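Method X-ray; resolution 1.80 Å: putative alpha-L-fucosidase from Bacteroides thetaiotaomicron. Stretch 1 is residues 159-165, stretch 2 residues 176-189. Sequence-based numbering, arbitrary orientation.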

# COMPACT_ATOMS: atom_id res chain seq x y z
N GLY B 159 -19.06 -21.39 18.62
CA GLY B 159 -17.79 -21.37 19.32
C GLY B 159 -17.32 -20.01 19.72
O GLY B 159 -17.96 -19.00 19.39
N TRP B 160 -16.21 -19.99 20.44
CA TRP B 160 -15.60 -18.80 20.99
C TRP B 160 -14.15 -18.71 20.60
O TRP B 160 -13.43 -19.70 20.65
N TYR B 161 -13.70 -17.52 20.25
CA TYR B 161 -12.31 -17.26 19.94
C TYR B 161 -11.77 -16.37 21.05
O TYR B 161 -12.27 -15.26 21.25
N ILE B 162 -10.79 -16.86 21.79
CA ILE B 162 -10.17 -16.11 22.90
C ILE B 162 -9.08 -15.26 22.25
O ILE B 162 -8.03 -15.77 21.86
N SER B 163 -9.42 -13.99 22.01
CA SER B 163 -8.67 -13.08 21.16
C SER B 163 -7.42 -12.43 21.77
O SER B 163 -6.71 -11.73 21.03
N GLY B 164 -7.12 -12.70 23.03
CA GLY B 164 -5.90 -12.21 23.66
C GLY B 164 -4.67 -12.88 23.08
O GLY B 164 -4.41 -14.05 23.38
N GLU B 165 -3.93 -12.19 22.19
CA GLU B 165 -2.78 -12.79 21.50
C GLU B 165 -1.48 -12.65 22.25
O GLU B 165 -1.10 -11.54 22.62
N ALA B 176 -5.84 -15.52 32.59
CA ALA B 176 -6.81 -14.90 31.70
C ALA B 176 -7.48 -15.91 30.81
O ALA B 176 -8.70 -15.90 30.68
N PHE B 177 -6.70 -16.77 30.18
CA PHE B 177 -7.22 -17.81 29.30
C PHE B 177 -8.11 -18.77 30.08
O PHE B 177 -9.16 -19.17 29.58
N ARG B 178 -7.70 -19.12 31.29
CA ARG B 178 -8.50 -20.03 32.15
C ARG B 178 -9.84 -19.40 32.48
O ARG B 178 -10.86 -20.07 32.38
N ALA B 179 -9.86 -18.12 32.87
CA ALA B 179 -11.11 -17.45 33.26
C ALA B 179 -12.05 -17.27 32.09
O ALA B 179 -13.25 -17.52 32.21
N MSE B 180 -11.52 -16.83 30.97
CA MSE B 180 -12.34 -16.55 29.79
C MSE B 180 -12.83 -17.83 29.18
O MSE B 180 -14.03 -17.94 28.92
N GLY B 181 -11.96 -18.84 29.04
CA GLY B 181 -12.40 -20.14 28.54
C GLY B 181 -13.47 -20.78 29.39
O GLY B 181 -14.44 -21.31 28.87
N LYS B 182 -13.30 -20.73 30.71
CA LYS B 182 -14.29 -21.33 31.62
C LYS B 182 -15.65 -20.65 31.49
O LYS B 182 -16.67 -21.33 31.48
N GLN B 183 -15.68 -19.31 31.46
CA GLN B 183 -16.97 -18.61 31.35
C GLN B 183 -17.65 -18.92 30.03
O GLN B 183 -18.83 -19.18 30.00
N CYS B 184 -16.89 -18.92 28.94
CA CYS B 184 -17.44 -19.28 27.62
C CYS B 184 -18.07 -20.67 27.65
O CYS B 184 -19.19 -20.88 27.15
N LYS B 185 -17.35 -21.63 28.16
CA LYS B 185 -17.82 -23.01 28.18
C LYS B 185 -19.02 -23.19 29.10
O LYS B 185 -19.97 -23.87 28.72
N ASP B 186 -18.97 -22.61 30.28
CA ASP B 186 -20.07 -22.71 31.26
C ASP B 186 -21.36 -22.12 30.72
O ASP B 186 -22.39 -22.77 30.80
N ILE B 187 -21.30 -20.89 30.14
CA ILE B 187 -22.51 -20.23 29.70
C ILE B 187 -23.11 -20.90 28.49
O ILE B 187 -24.31 -20.79 28.28
N SER B 188 -22.29 -21.52 27.64
CA SER B 188 -22.76 -22.07 26.37
C SER B 188 -22.92 -23.58 26.39
O SER B 188 -23.13 -24.18 25.33
N ASN B 189 -22.80 -24.19 27.55
CA ASN B 189 -22.89 -25.63 27.73
C ASN B 189 -21.83 -26.38 26.89
O ASN B 189 -22.12 -27.37 26.24

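A buried, mainly apolar strand-on-helix contact joins the two stretches, with alternate strand side chains, Trp-160 and Ile-162, laid against one side of a nearly antiparallel helix (169° between axes, closest approach 9.3 Å). Both residues point their CA-to-CB bonds toward the helix, whereas Tyr-161 and Ser-163 point theirs away, and the hydroxyls of these two are hydrogen-bonded elsewhere in the structure.

Trp-160 (chi1 m, chi2 89°) turns one face of its indole to Cys-184. Cys-184 CB sits 3.5 Å from the centroid of the five-membered ring of Trp-160, only 7° off the ring normal, a CH-pi contact; with chi1 m, Cys-184 SG also lies over that face, 4.0 Å from the same centroid. Farther along the indole, Trp-160 CZ2 meets Ile-187 CG2 at 3.9 Å, the isoleucine being in the t,t rotamer. At the ring edge, Trp-160 NE1 is 3.2 Å from Ser-188 OG. The serine (chi1 p) folds back on the helix end, where Ser-188 OG donates a hydrogen bond to Cys-184 O at 2.7 Å, placing its hydroxyl beside the indole nitrogen.

Ile-162 (m,t) fills the other part of the contact. Its CG2 packs 3.6 Å from Phe-177 CD1 and 3.5 Å from Met-180 CE, while Ile-162 CD1 reaches Gly-181 CA at 3.9 Å, where the glycine presents bare backbone. Met-180, a selenomethionine (m,t,m), points toward the strand and brings its terminal methyl to Ile-162. Phe-177 (chi1 m) leaves the helix sideways, but its ring swings nearer, so that Gly-164 O lies at the ring edge, 3.3 Å from Phe-177 CE1.

Lys-182 and Asp-186 lie out of reach of the strand and pair through a salt bridge, Lys-182 NZ to Asp-186 OD2, at 3.1 Å.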

# COMPACT_ATOMS: atom_id res chain seq x y z
CB TRP B 160 -15.68 -18.84 22.52
CG TRP B 160 -17.06 -19.05 23.06
CD1 TRP B 160 -17.67 -20.23 23.31
CD2 TRP B 160 -18.00 -18.02 23.42
NE1 TRP B 160 -18.89 -20.01 23.92
CE2 TRP B 160 -19.14 -18.67 23.97
CE3 TRP B 160 -17.99 -16.62 23.36
CZ2 TRP B 160 -20.25 -17.96 24.44
CZ3 TRP B 160 -19.09 -15.91 23.88
CH2 TRP B 160 -20.20 -16.59 24.41
CB TYR B 161 -12.14 -16.64 18.54
CG TYR B 161 -10.75 -16.09 18.34
CD1 TYR B 161 -9.63 -16.92 18.43
CD2 TYR B 161 -10.54 -14.74 18.14
CE1 TYR B 161 -8.34 -16.41 18.29
CE2 TYR B 161 -9.26 -14.22 17.95
CZ TYR B 161 -8.15 -15.06 18.07
OH TYR B 161 -6.88 -14.60 17.99
CB ILE B 162 -9.68 -17.08 24.00
CG1 ILE B 162 -10.87 -17.90 24.56
CG2 ILE B 162 -8.97 -16.32 25.12
CD1 ILE B 162 -10.48 -19.14 25.25
CB SER B 163 -9.60 -11.98 20.64
OG SER B 163 -10.22 -11.32 21.73
CB GLU B 165 -2.56 -12.14 20.12
CG GLU B 165 -3.59 -12.45 19.08
CD GLU B 165 -3.33 -11.64 17.82
OE1 GLU B 165 -2.17 -11.59 17.34
OE2 GLU B 165 -4.30 -11.03 17.32
CB ALA B 176 -6.15 -13.82 30.85
CB PHE B 177 -6.07 -18.58 28.62
CG PHE B 177 -5.25 -17.84 27.58
CD1 PHE B 177 -5.83 -16.89 26.75
CD2 PHE B 177 -3.92 -18.16 27.38
CE1 PHE B 177 -5.07 -16.22 25.80
CE2 PHE B 177 -3.19 -17.54 26.37
CZ PHE B 177 -3.75 -16.56 25.62
CB ARG B 178 -7.76 -20.35 33.43
CG ARG B 178 -6.65 -21.35 33.22
CD ARG B 178 -5.80 -21.44 34.47
NE ARG B 178 -6.55 -22.01 35.59
CZ ARG B 178 -6.60 -23.30 35.92
NH1 ARG B 178 -5.95 -24.21 35.20
NH2 ARG B 178 -7.31 -23.70 36.97
CB ALA B 179 -10.81 -16.11 33.91
CB MSE B 180 -11.56 -15.69 28.79
CG MSE B 180 -11.31 -14.29 29.36
SE MSE B 180 -10.27 -13.04 28.28
CE MSE B 180 -8.70 -14.15 27.91
CB LYS B 182 -13.81 -21.25 33.07
CG LYS B 182 -14.83 -21.88 34.04
CD LYS B 182 -14.30 -22.11 35.41
CE LYS B 182 -15.42 -22.44 36.40
NZ LYS B 182 -16.13 -23.70 36.03
CB GLN B 183 -16.82 -17.12 31.53
CG GLN B 183 -18.18 -16.46 31.79
CD GLN B 183 -18.11 -14.97 31.79
OE1 GLN B 183 -17.02 -14.40 31.72
NE2 GLN B 183 -19.27 -14.32 31.75
CB CYS B 184 -16.33 -19.21 26.58
SG CYS B 184 -15.79 -17.52 26.23
CB LYS B 185 -16.70 -23.96 28.61
CG LYS B 185 -15.71 -24.16 27.47
CD LYS B 185 -14.99 -25.44 27.51
CE LYS B 185 -14.23 -25.69 26.23
NZ LYS B 185 -15.09 -26.33 25.20
CB ASP B 186 -19.72 -21.98 32.56
CG ASP B 186 -18.75 -22.70 33.47
OD1 ASP B 186 -18.47 -23.89 33.22
OD2 ASP B 186 -18.26 -22.08 34.43
CB ILE B 187 -22.27 -18.71 29.46
CG1 ILE B 187 -23.57 -17.91 29.67
CG2 ILE B 187 -21.63 -18.43 28.07
CD1 ILE B 187 -23.38 -16.50 29.72
CB SER B 188 -21.81 -21.68 25.25
OG SER B 188 -20.55 -22.33 25.37
CB ASN B 189 -24.32 -26.13 27.41
CG ASN B 189 -24.58 -27.56 27.84
OD1 ASN B 189 -23.99 -28.05 28.81
ND2 ASN B 189 -25.39 -28.28 27.09